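Local coordinates for protein PmoF1 (Methylocystis sp. ATCC 49242, PDB 6P17) that probably acts as a copper chaperone of the PCu(A)C family, binding copper ions and handing them on in a methane-oxidising bacterium, at residues L10-P15 with L105-A110; V44-E49 with L101-V106. All coordinates share one frame; numbering follows the deposited sequence.

Interaction 1 (L10-P15 with L105-A110); sequences LKVEHP and LVFEKA
The backbone N of A110, whose methyl group packs against L10, donates to OD2 of D41, while OD1 of D41 takes the N of K109, so that D41 bonds successive backbone N atoms of the turn after strand 101-107. A110 CB lies 3.6 Å from L10 CD1. Between the two segments themselves there is no hydrogen bond; the contact is apolar. L10 CD1 lies over one face of the F107 ring, 3.7 Å from its centroid and 21° off the normal, a CH-pi contact, with F107 CD1 the nearest ring atom at 3.5 Å. The same methyl meets both the ring and A110. V12 comes at the ring edge instead, its CG2 close to the ring plane and 3.8 Å from CZ. With chi1 at -179°, CG2 stands anti to the carbonyl carbon, beside the backbone N, and points to F107; it also meets L105 CD2 tip to tip at 4.1 Å. The axes of 10-15 and 105-107 stay 11.0 Å apart, not paired with each other. Strand 111-120 joins the two strands in the sheet, antiparallel to 101-107 and parallel to 10-18, which it meets from P15 on (P15 with A118), and its V113 packs on L105 and F107.

Interaction 2 (V44-E49 with L101-V106); sequences VAVKVE and LEMTLV
A classic beta bulge opens this antiparallel pairing of strands 41-48 and 101-107: V44 and A45 both face V106, whose carbonyl oxygen receives two N-H groups. The bond from V44 N is short, 2.9 Å, and runs nearly along the C=O axis of V106 (167° at the oxygen), whereas the one from A45 N is weak at 3.4 Å. V106 N answers to A45 O, tilted 31° from that carbonyl's plane. Beyond the bulge, K47 and T104 exchange N-H...O bonds of 2.8 Å in each direction, both donors lying in the carbonyl planes. On the face bearing A45, K47, T104 and V106, K47 CB sits against T104 CB, and the extended lysine chain carries CE obliquely over V106 CG2 at 3.8 Å before NZ reaches its salt bridge with E112. On the other face, V46, M103 and L105 are buried: V46 lies alongside L105 and crosses M103, V86 packs on V46, and L88 on M103 and L101. V48 CG2 crosses L101 CD2 at about a right angle, 3.8 Å away. A water accepts from E49 N and donates to E102 O, bridging the two backbones. M103 bends at chi3 (76°), which brings CE to 3.4 Å from V46 CG1, tighter than usual for two carbons.

How the interactions relate
Strand 101-107 serves both interactions, and L105 belongs to each: one branch, CD2, meets V12 in interaction 1, and the other, CD1, meets V46 in interaction 2. Interaction 1 is buried and made wholly of side chains, reaching across the inside of the curled sheet between strands that do not pair. Interaction 2 joins neighbours in the sheet and combines backbone hydrogen bonds with side-chain packing on both faces, one turned to the apolar interior and the other, bearing K47, T104 and V106, nearer the surface. The two also touch directly where E108 CB, in the turn of interaction 1, packs on V44 CG1 beside the bulge, 4.0 Å away.

Interaction 1 (L10-P15 with L105-A110)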
ATOM      1  N   LEU A  10     -14.759  -0.446  -1.438  1.00 16.98           N
ATOM      2  CA  LEU A  10     -13.529  -0.683  -0.711  1.00 18.97           C
ATOM      3  C   LEU A  10     -13.257   0.482   0.222  1.00 12.67           C
ATOM      4  O   LEU A  10     -13.652   1.622  -0.036  1.00 11.98           O
ATOM      5  CB  LEU A  10     -12.352  -0.856  -1.678  1.00 16.28           C
ATOM      6  CG  LEU A  10     -12.540  -1.813  -2.862  1.00 16.28           C
ATOM      7  CD1 LEU A  10     -11.292  -1.833  -3.766  1.00 19.69           C
ATOM      8  CD2 LEU A  10     -12.882  -3.219  -2.385  1.00 15.92           C
ATOM      9  N   LYS A  11     -12.548   0.197   1.305  1.00 15.37           N
ATOM     10  CA  LYS A  11     -12.056   1.244   2.178  1.00 16.19           C
ATOM     11  C   LYS A  11     -10.595   0.977   2.478  1.00 16.37           C
ATOM     12  O   LYS A  11     -10.251  -0.112   2.949  1.00 18.11           O
ATOM     13  CB  LYS A  11     -12.848   1.308   3.483  1.00 19.49           C
ATOM     14  CG  LYS A  11     -12.262   2.295   4.486  1.00 27.85           C
ATOM     15  CD  LYS A  11     -13.011   2.265   5.811  1.00 34.83           C
ATOM     16  CE  LYS A  11     -14.419   2.795   5.666  1.00 35.45           C
ATOM     17  NZ  LYS A  11     -15.051   2.952   7.008  1.00 45.47           N
ATOM     18  N   VAL A  12      -9.747   1.966   2.231  1.00 16.29           N
ATOM     19  CA  VAL A  12      -8.344   1.903   2.627  1.00 17.76           C
ATOM     20  C   VAL A  12      -8.214   2.612   3.965  1.00 21.00           C
ATOM     21  O   VAL A  12      -8.535   3.800   4.087  1.00 15.81           O
ATOM     22  CB  VAL A  12      -7.418   2.541   1.581  1.00 17.15           C
ATOM     23  CG1 VAL A  12      -5.942   2.424   2.060  1.00 13.20           C
ATOM     24  CG2 VAL A  12      -7.666   1.909   0.175  1.00 16.55           C
ATOM     25  N   GLU A  13      -7.735   1.896   4.974  1.00 16.28           N
ATOM     26  CA  GLU A  13      -7.778   2.394   6.342  1.00 20.87           C
ATOM     27  C   GLU A  13      -6.366   2.449   6.899  1.00 27.67           C
ATOM     28  O   GLU A  13      -5.634   1.457   6.845  1.00 20.59           O
ATOM     29  CB  GLU A  13      -8.678   1.510   7.204  1.00 20.30           C
ATOM     30  CG  GLU A  13      -9.004   2.062   8.563  1.00 34.06           C
ATOM     31  CD  GLU A  13     -10.088   1.249   9.242  1.00 46.21           C
ATOM     32  OE1 GLU A  13      -9.933   0.011   9.308  1.00 43.16           O
ATOM     33  OE2 GLU A  13     -11.100   1.843   9.680  1.00 53.96           O
ATOM     34  N   HIS A  14      -5.982   3.625   7.381  1.00 20.55           N
ATOM     35  CA  HIS A  14      -4.708   3.854   8.052  1.00 24.15           C
ATOM     36  C   HIS A  14      -3.484   3.375   7.261  1.00 22.67           C
ATOM     37  O   HIS A  14      -2.682   2.576   7.758  1.00 23.86           O
ATOM     38  CB  HIS A  14      -4.751   3.239   9.442  1.00 31.62           C
ATOM     39  CG  HIS A  14      -5.865   3.791  10.283  1.00 37.04           C
ATOM     40  ND1 HIS A  14      -6.375   5.060  10.093  1.00 37.47           N
ATOM     41  CD2 HIS A  14      -6.580   3.249  11.298  1.00 37.02           C
ATOM     42  CE1 HIS A  14      -7.348   5.277  10.963  1.00 40.65           C
ATOM     43  NE2 HIS A  14      -7.483   4.197  11.714  1.00 42.80           N
ATOM     44  N   PRO A  15      -3.305   3.858   6.034  1.00 19.74           N
ATOM     45  CA  PRO A  15      -2.076   3.531   5.306  1.00 16.02           C
ATOM     46  C   PRO A  15      -0.877   4.169   5.992  1.00 22.16           C
ATOM     47  O   PRO A  15      -0.957   5.286   6.516  1.00 24.77           O
ATOM     48  CB  PRO A  15      -2.314   4.135   3.917  1.00 14.55           C
ATOM     49  CG  PRO A  15      -3.236   5.317   4.187  1.00 16.70           C
ATOM     50  CD  PRO A  15      -4.114   4.876   5.332  1.00 18.24           C
ATOM     51  N   LEU A 105      -3.265   4.345  -5.315  1.00 21.85           N
ATOM     52  CA  LEU A 105      -3.553   2.919  -5.324  1.00 19.28           C
ATOM     53  C   LEU A 105      -4.472   2.611  -6.497  1.00 21.24           C
ATOM     54  O   LEU A 105      -5.446   3.334  -6.735  1.00 22.47           O
ATOM     55  CB  LEU A 105      -4.204   2.476  -4.016  1.00 17.20           C
ATOM     56  CG  LEU A 105      -3.233   2.028  -2.915  1.00 22.85           C
ATOM     57  CD1 LEU A 105      -2.086   3.021  -2.704  1.00 22.94           C
ATOM     58  CD2 LEU A 105      -3.962   1.729  -1.601  1.00 24.11           C
ATOM     59  N   VAL A 106      -4.153   1.553  -7.242  1.00 18.08           N
ATOM     60  CA  VAL A 106      -4.937   1.156  -8.409  1.00 16.83           C
ATOM     61  C   VAL A 106      -5.574  -0.192  -8.104  1.00 16.94           C
ATOM     62  O   VAL A 106      -4.864  -1.189  -7.927  1.00 19.66           O
ATOM     63  CB  VAL A 106      -4.080   1.065  -9.688  1.00 21.82           C
ATOM     64  CG1 VAL A 106      -4.972   0.833 -10.910  1.00 24.98           C
ATOM     65  CG2 VAL A 106      -3.199   2.292  -9.875  1.00 19.35           C
ATOM     66  N   PHE A 107      -6.906  -0.235  -8.100  1.00 15.10           N
ATOM     67  CA  PHE A 107      -7.660  -1.469  -7.928  1.00 16.46           C
ATOM     68  C   PHE A 107      -8.234  -1.937  -9.262  1.00 18.47           C
ATOM     69  O   PHE A 107      -8.641  -1.122 -10.093  1.00 26.87           O
ATOM     70  CB  PHE A 107      -8.785  -1.264  -6.908  1.00 16.73           C
ATOM     71  CG  PHE A 107      -8.289  -0.887  -5.545  1.00 16.01           C
ATOM     72  CD1 PHE A 107      -7.875  -1.864  -4.645  1.00 17.14           C
ATOM     73  CD2 PHE A 107      -8.221   0.438  -5.164  1.00 15.94           C
ATOM     74  CE1 PHE A 107      -7.413  -1.523  -3.382  1.00 16.93           C
ATOM     75  CE2 PHE A 107      -7.771   0.786  -3.903  1.00 21.13           C
ATOM     76  CZ  PHE A 107      -7.364  -0.196  -3.007  1.00 23.86           C
ATOM     77  N   GLU A 108      -8.275  -3.264  -9.445  1.00 19.86           N
ATOM     78  CA  GLU A 108      -8.710  -3.848 -10.712  1.00 24.08           C
ATOM     79  C   GLU A 108     -10.104  -3.373 -11.115  1.00 24.51           C
ATOM     80  O   GLU A 108     -10.348  -3.094 -12.294  1.00 26.22           O
ATOM     81  CB  GLU A 108      -8.680  -5.378 -10.634  1.00 24.67           C
ATOM     82  CG  GLU A 108      -9.079  -6.085 -11.945  1.00 34.10           C
ATOM     83  CD  GLU A 108      -9.144  -7.609 -11.810  1.00 42.27           C
ATOM     84  OE1 GLU A 108      -9.555  -8.099 -10.736  1.00 48.04           O
ATOM     85  OE2 GLU A 108      -8.783  -8.317 -12.776  1.00 48.49           O
ATOM     86  N   LYS A 109     -11.032  -3.294 -10.165  1.00 22.59           N
ATOM     87  CA  LYS A 109     -12.412  -2.918 -10.461  1.00 24.09           C
ATOM     88  C   LYS A 109     -12.811  -1.555  -9.912  1.00 26.47           C
ATOM     89  O   LYS A 109     -13.462  -0.780 -10.620  1.00 26.43           O
ATOM     90  CB  LYS A 109     -13.377  -3.981  -9.925  1.00 27.01           C
ATOM     91  CG  LYS A 109     -13.255  -5.313 -10.655  1.00 41.26           C
ATOM     92  CD  LYS A 109     -14.165  -6.372 -10.053  1.00 42.90           C
ATOM     93  CE  LYS A 109     -13.921  -7.752 -10.673  1.00 45.93           C
ATOM     94  NZ  LYS A 109     -14.025  -7.729 -12.159  1.00 47.17           N
ATOM     95  N   ALA A 110     -12.419  -1.230  -8.678  1.00 21.40           N
ATOM     96  CA  ALA A 110     -12.807   0.033  -8.067  1.00 23.29           C
ATOM     97  C   ALA A 110     -12.045   1.233  -8.613  1.00 22.05           C
ATOM     98  O   ALA A 110     -12.436   2.366  -8.326  1.00 26.47           O
ATOM     99  CB  ALA A 110     -12.623  -0.021  -6.550  1.00 24.56           C
TER

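Interaction 2 (V44-E49 with L101-V106)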
ATOM      1  N   VAL A  44      -3.735  -3.847  -7.725  1.00 12.83           N
ATOM      2  CA  VAL A  44      -2.876  -4.308  -8.809  1.00 18.85           C
ATOM      3  C   VAL A  44      -1.645  -3.437  -9.012  1.00 19.87           C
ATOM      4  O   VAL A  44      -0.652  -3.926  -9.567  1.00 19.24           O
ATOM      5  CB  VAL A  44      -3.651  -4.442 -10.136  1.00 23.18           C
ATOM      6  CG1 VAL A  44      -4.716  -5.495 -10.005  1.00 22.59           C
ATOM      7  CG2 VAL A  44      -4.255  -3.106 -10.547  1.00 21.94           C
ATOM      8  N   ALA A  45      -1.664  -2.178  -8.596  1.00 17.06           N
ATOM      9  CA  ALA A  45      -0.481  -1.364  -8.789  1.00 19.24           C
ATOM     10  C   ALA A  45      -0.536  -0.220  -7.801  1.00 21.26           C
ATOM     11  O   ALA A  45      -1.581   0.083  -7.216  1.00 17.31           O
ATOM     12  CB  ALA A  45      -0.364  -0.834 -10.219  1.00 17.69           C
ATOM     13  N   VAL A  46       0.616   0.397  -7.615  1.00 14.75           N
ATOM     14  CA  VAL A  46       0.751   1.568  -6.769  1.00 14.35           C
ATOM     15  C   VAL A  46       1.668   2.538  -7.493  1.00 20.50           C
ATOM     16  O   VAL A  46       2.708   2.141  -8.034  1.00 19.40           O
ATOM     17  CB  VAL A  46       1.309   1.208  -5.378  1.00 15.42           C
ATOM     18  CG1 VAL A  46       1.556   2.458  -4.549  1.00 18.70           C
ATOM     19  CG2 VAL A  46       0.362   0.275  -4.662  1.00 12.40           C
ATOM     20  N   LYS A  47       1.266   3.798  -7.536  1.00 19.97           N
ATOM     21  CA  LYS A  47       2.048   4.853  -8.158  1.00 22.91           C
ATOM     22  C   LYS A  47       2.499   5.797  -7.062  1.00 23.13           C
ATOM     23  O   LYS A  47       1.691   6.196  -6.221  1.00 21.50           O
ATOM     24  CB  LYS A  47       1.231   5.611  -9.206  1.00 25.32           C
ATOM     25  CG  LYS A  47       0.582   4.743 -10.274  1.00 30.83           C
ATOM     26  CD  LYS A  47      -0.270   5.596 -11.213  1.00 36.85           C
ATOM     27  CE  LYS A  47      -1.272   4.750 -11.994  1.00 41.33           C
ATOM     28  NZ  LYS A  47      -2.151   5.586 -12.855  1.00 40.71           N
ATOM     29  N   VAL A  48       3.779   6.154  -7.068  1.00 20.52           N
ATOM     30  CA  VAL A  48       4.311   7.059  -6.058  1.00 24.41           C
ATOM     31  C   VAL A  48       5.371   7.937  -6.710  1.00 27.11           C
ATOM     32  O   VAL A  48       6.300   7.440  -7.356  1.00 28.88           O
ATOM     33  CB  VAL A  48       4.859   6.285  -4.836  1.00 22.67           C
ATOM     34  CG1 VAL A  48       5.868   5.251  -5.268  1.00 26.81           C
ATOM     35  CG2 VAL A  48       5.437   7.248  -3.787  1.00 22.61           C
ATOM     36  N   GLU A  49       5.209   9.254  -6.573  1.00 31.10           N
ATOM     37  CA  GLU A  49       6.121  10.168  -7.246  1.00 38.66           C
ATOM     38  C   GLU A  49       7.485  10.227  -6.573  1.00 36.26           C
ATOM     39  O   GLU A  49       8.492  10.451  -7.253  1.00 39.26           O
ATOM     40  CB  GLU A  49       5.507  11.566  -7.319  1.00 47.66           C
ATOM     41  CG  GLU A  49       4.672  11.808  -8.566  1.00 58.20           C
ATOM     42  CD  GLU A  49       5.525  12.064  -9.798  1.00 69.33           C
ATOM     43  OE1 GLU A  49       5.202  11.521 -10.877  1.00 73.76           O
ATOM     44  OE2 GLU A  49       6.523  12.809  -9.685  1.00 72.89           O
ATOM     45  N   LEU A 101       3.075  10.631   2.760  1.00 28.22           N
ATOM     46  CA  LEU A 101       3.564  10.318   1.421  1.00 28.25           C
ATOM     47  C   LEU A 101       2.374  10.116   0.484  1.00 24.97           C
ATOM     48  O   LEU A 101       1.552   9.224   0.703  1.00 21.35           O
ATOM     49  CB  LEU A 101       4.451   9.075   1.443  1.00 30.51           C
ATOM     50  CG  LEU A 101       4.977   8.643   0.071  1.00 31.01           C
ATOM     51  CD1 LEU A 101       6.139   9.514  -0.327  1.00 30.85           C
ATOM     52  CD2 LEU A 101       5.362   7.171   0.044  1.00 29.05           C
ATOM     53  N   GLU A 102       2.284  10.951  -0.549  1.00 27.51           N
ATOM     54  CA  GLU A 102       1.173  10.889  -1.489  1.00 27.10           C
ATOM     55  C   GLU A 102       1.377   9.732  -2.458  1.00 25.41           C
ATOM     56  O   GLU A 102       2.473   9.547  -2.996  1.00 26.67           O
ATOM     57  CB  GLU A 102       1.040  12.213  -2.237  1.00 30.49           C
ATOM     58  CG  GLU A 102       0.012  12.196  -3.344  1.00 31.75           C
ATOM     59  CD  GLU A 102      -0.347  13.593  -3.802  1.00 39.73           C
ATOM     60  OE1 GLU A 102      -1.152  14.249  -3.106  1.00 41.08           O
ATOM     61  OE2 GLU A 102       0.187  14.041  -4.838  1.00 43.50           O
ATOM     62  N   MET A 103       0.324   8.949  -2.663  1.00 23.87           N
ATOM     63  CA  MET A 103       0.405   7.669  -3.350  1.00 25.10           C
ATOM     64  C   MET A 103      -0.924   7.419  -4.034  1.00 24.29           C
ATOM     65  O   MET A 103      -1.987   7.772  -3.503  1.00 19.98           O
ATOM     66  CB  MET A 103       0.681   6.487  -2.402  1.00 21.99           C
ATOM     67  CG  MET A 103       2.018   6.487  -1.678  1.00 21.71           C
ATOM     68  SD  MET A 103       1.932   5.207  -0.399  1.00 26.59           S
ATOM     69  CE  MET A 103       2.116   3.743  -1.408  1.00 24.83           C
ATOM     70  N   THR A 104      -0.862   6.774  -5.192  1.00 20.35           N
ATOM     71  CA  THR A 104      -2.067   6.369  -5.907  1.00 20.34           C
ATOM     72  C   THR A 104      -2.163   4.851  -5.862  1.00 23.49           C
ATOM     73  O   THR A 104      -1.238   4.154  -6.295  1.00 20.67           O
ATOM     74  CB  THR A 104      -2.068   6.862  -7.352  1.00 19.24           C
ATOM     75  OG1 THR A 104      -2.098   8.301  -7.390  1.00 19.81           O
ATOM     76  CG2 THR A 104      -3.310   6.339  -8.053  1.00 19.15           C
ATOM     77  N   LEU A 105      -3.265   4.345  -5.315  1.00 21.85           N
ATOM     78  CA  LEU A 105      -3.553   2.919  -5.324  1.00 19.28           C
ATOM     79  C   LEU A 105      -4.472   2.611  -6.497  1.00 21.24           C
ATOM     80  O   LEU A 105      -5.446   3.334  -6.735  1.00 22.47           O
ATOM     81  CB  LEU A 105      -4.204   2.476  -4.016  1.00 17.20           C
ATOM     82  CG  LEU A 105      -3.233   2.028  -2.915  1.00 22.85           C
ATOM     83  CD1 LEU A 105      -2.086   3.021  -2.704  1.00 22.94           C
ATOM     84  CD2 LEU A 105      -3.962   1.729  -1.601  1.00 24.11           C
ATOM     85  N   VAL A 106      -4.153   1.553  -7.242  1.00 18.08           N
ATOM     86  CA  VAL A 106      -4.937   1.156  -8.409  1.00 16.83           C
ATOM     87  C   VAL A 106      -5.574  -0.192  -8.104  1.00 16.94           C
ATOM     88  O   VAL A 106      -4.864  -1.189  -7.927  1.00 19.66           O
ATOM     89  CB  VAL A 106      -4.080   1.065  -9.688  1.00 21.82           C
ATOM     90  CG1 VAL A 106      -4.972   0.833 -10.910  1.00 24.98           C
ATOM     91  CG2 VAL A 106      -3.199   2.292  -9.875  1.00 19.35           C
TER
HETATM   92  O   HOH W   1       2.710  10.067  -5.676  1.00 27.85           O